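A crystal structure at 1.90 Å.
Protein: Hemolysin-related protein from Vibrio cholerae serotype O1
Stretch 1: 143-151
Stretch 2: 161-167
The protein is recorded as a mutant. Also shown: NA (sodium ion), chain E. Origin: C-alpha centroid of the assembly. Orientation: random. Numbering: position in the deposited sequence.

Stretch 1 (143-151) WRSVGDIAL
Stretch 2 (161-167) EILAADG

The two stretches run antiparallel, their end-to-end directions 168° apart. Stretch 1 leaves a 3-10 segment (Trp 143 to Ser 145, phi/psi near -69/-9 at Arg 144), passes through a loop and becomes strand at Ala 150 and Leu 151, phi/psi -122/151 and -123/125. Stretch 2 is extended from Glu 161, then turns at Ala 165 (-69/-27) and Asp 166 (-116/7). Register pairs Ala 150 with Leu 163 and Leu 151 with Ile 162, CA atoms 5.0 Å apart in each. Ala 150 and Leu 163 form the hydrogen-bonded pair: Ala 150 N to Leu 163 O, 3.0 Å, and Leu 163 N to Ala 150 O, 2.8 Å. Beyond it, water takes over: one accepts from Ala 165 N at 2.9 Å and weakly from Gly 147 N at 3.3 Å; another donates to Ser 145 O and Asp 166 OD1, each 2.8 Å away.

On one sheet face Ala 150 CB meets Leu 163 CD1 (4.1 Å; Leu 163 chi1 -38°, chi2 t). On the other, Leu 151 CD2 reaches Ile 162 CG1 at 3.8 Å, both residues m,t. Ile 149, also m,t, brings CG2 to 3.7 Å from Ile 162 CG2. Ala 165 points toward stretch 1, its CB 3.5 Å from Gly 147 N; an ideal CB on Gly 147 would clash with it at 2.9 Å.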

# COMPACT_ATOMS: atom_id res chain seq x y z
N TRP A 143 0.65 29.41 -9.58
CA TRP A 143 1.06 28.04 -9.87
C TRP A 143 1.70 27.38 -8.65
O TRP A 143 1.63 26.15 -8.50
CB TRP A 143 2.02 28.00 -11.07
CG TRP A 143 3.34 28.64 -10.81
CD1 TRP A 143 3.69 29.93 -11.08
CD2 TRP A 143 4.49 28.02 -10.23
NE1 TRP A 143 4.99 30.15 -10.70
CE2 TRP A 143 5.51 28.99 -10.18
CE3 TRP A 143 4.77 26.73 -9.76
CZ2 TRP A 143 6.78 28.73 -9.67
CZ3 TRP A 143 6.03 26.47 -9.25
CH2 TRP A 143 7.02 27.46 -9.21
N ARG A 144 2.31 28.17 -7.76
CA ARG A 144 2.95 27.61 -6.58
C ARG A 144 1.97 27.01 -5.57
O ARG A 144 2.40 26.36 -4.62
CB ARG A 144 3.80 28.68 -5.89
N SER A 145 0.67 27.21 -5.77
CA SER A 145 -0.35 26.69 -4.86
C SER A 145 -1.13 25.52 -5.45
O SER A 145 -2.13 25.10 -4.87
CB SER A 145 -1.32 27.80 -4.45
OG SER A 145 -2.17 28.16 -5.54
N VAL A 146 -0.69 24.99 -6.59
CA VAL A 146 -1.42 23.98 -7.34
C VAL A 146 -0.60 22.71 -7.38
O VAL A 146 0.56 22.72 -7.80
CB VAL A 146 -1.74 24.47 -8.76
CG1 VAL A 146 -2.36 23.36 -9.60
CG2 VAL A 146 -2.68 25.67 -8.70
N GLY A 147 -1.20 21.61 -6.96
CA GLY A 147 -0.57 20.31 -7.08
C GLY A 147 -1.49 19.22 -6.59
O GLY A 147 -2.71 19.40 -6.51
N ASP A 148 -0.91 18.08 -6.27
CA ASP A 148 -1.69 16.98 -5.73
C ASP A 148 -2.23 17.35 -4.35
O ASP A 148 -1.65 18.17 -3.63
CB ASP A 148 -0.86 15.71 -5.64
CG ASP A 148 -1.69 14.47 -5.29
OD1 ASP A 148 -2.92 14.50 -5.51
OD2 ASP A 148 -1.10 13.48 -4.80
N ILE A 149 -3.36 16.76 -4.01
CA ILE A 149 -3.96 16.89 -2.69
C ILE A 149 -4.18 15.49 -2.13
O ILE A 149 -4.74 14.63 -2.82
CB ILE A 149 -5.29 17.67 -2.74
CG1 ILE A 149 -5.02 19.11 -3.20
CG2 ILE A 149 -5.96 17.66 -1.38
CD1 ILE A 149 -6.27 19.93 -3.43
N ALA A 150 -3.72 15.26 -0.91
CA ALA A 150 -3.97 14.02 -0.20
C ALA A 150 -4.69 14.34 1.11
O ALA A 150 -4.52 15.42 1.68
CB ALA A 150 -2.67 13.26 0.08
N LEU A 151 -5.49 13.39 1.58
CA LEU A 151 -6.34 13.57 2.75
C LEU A 151 -6.02 12.50 3.78
O LEU A 151 -6.10 11.30 3.48
CB LEU A 151 -7.82 13.49 2.36
CG LEU A 151 -8.23 14.39 1.19
CD1 LEU A 151 -9.65 14.07 0.77
CD2 LEU A 151 -8.10 15.85 1.58
N GLU A 161 -6.67 16.26 7.90
CA GLU A 161 -5.73 17.22 7.34
C GLU A 161 -5.67 17.08 5.82
O GLU A 161 -5.92 16.01 5.26
CB GLU A 161 -4.34 17.03 7.95
CG GLU A 161 -4.22 17.58 9.38
CD GLU A 161 -4.97 16.73 10.41
OE1 GLU A 161 -4.75 15.50 10.44
OE2 GLU A 161 -5.77 17.30 11.19
N ILE A 162 -5.33 18.19 5.18
CA ILE A 162 -5.28 18.30 3.73
C ILE A 162 -3.84 18.63 3.36
O ILE A 162 -3.31 19.68 3.76
CB ILE A 162 -6.25 19.39 3.23
CG1 ILE A 162 -7.69 19.01 3.59
CG2 ILE A 162 -6.12 19.61 1.74
CD1 ILE A 162 -8.68 20.17 3.48
N LEU A 163 -3.19 17.73 2.62
CA LEU A 163 -1.80 17.89 2.21
C LEU A 163 -1.80 18.43 0.78
O LEU A 163 -2.08 17.69 -0.17
CB LEU A 163 -1.04 16.57 2.30
CG LEU A 163 -1.34 15.64 3.47
CD1 LEU A 163 -0.49 14.38 3.36
CD2 LEU A 163 -1.10 16.32 4.79
N ALA A 164 -1.48 19.71 0.62
CA ALA A 164 -1.56 20.38 -0.67
C ALA A 164 -0.17 20.85 -1.11
O ALA A 164 0.83 20.66 -0.41
CB ALA A 164 -2.53 21.56 -0.60
N ALA A 165 -0.13 21.52 -2.26
CA ALA A 165 1.15 21.83 -2.90
C ALA A 165 1.95 22.86 -2.11
O ALA A 165 3.18 22.89 -2.22
CB ALA A 165 0.91 22.35 -4.31
N ASP A 166 1.28 23.73 -1.35
CA ASP A 166 1.95 24.84 -0.68
C ASP A 166 1.89 24.76 0.83
O ASP A 166 2.31 25.71 1.51
CB ASP A 166 1.34 26.17 -1.15
CG ASP A 166 -0.15 26.30 -0.81
OD1 ASP A 166 -0.80 25.31 -0.38
OD2 ASP A 166 -0.68 27.42 -0.98
N GLY A 167 1.39 23.67 1.38
CA GLY A 167 1.30 23.52 2.82
C GLY A 167 0.34 22.43 3.21
O GLY A 167 -0.23 21.72 2.38
NA NA E . -5.99 15.25 12.46
O HOH W 1 -2.83 24.54 -2.22
O HOH W 2 -2.48 21.57 -3.97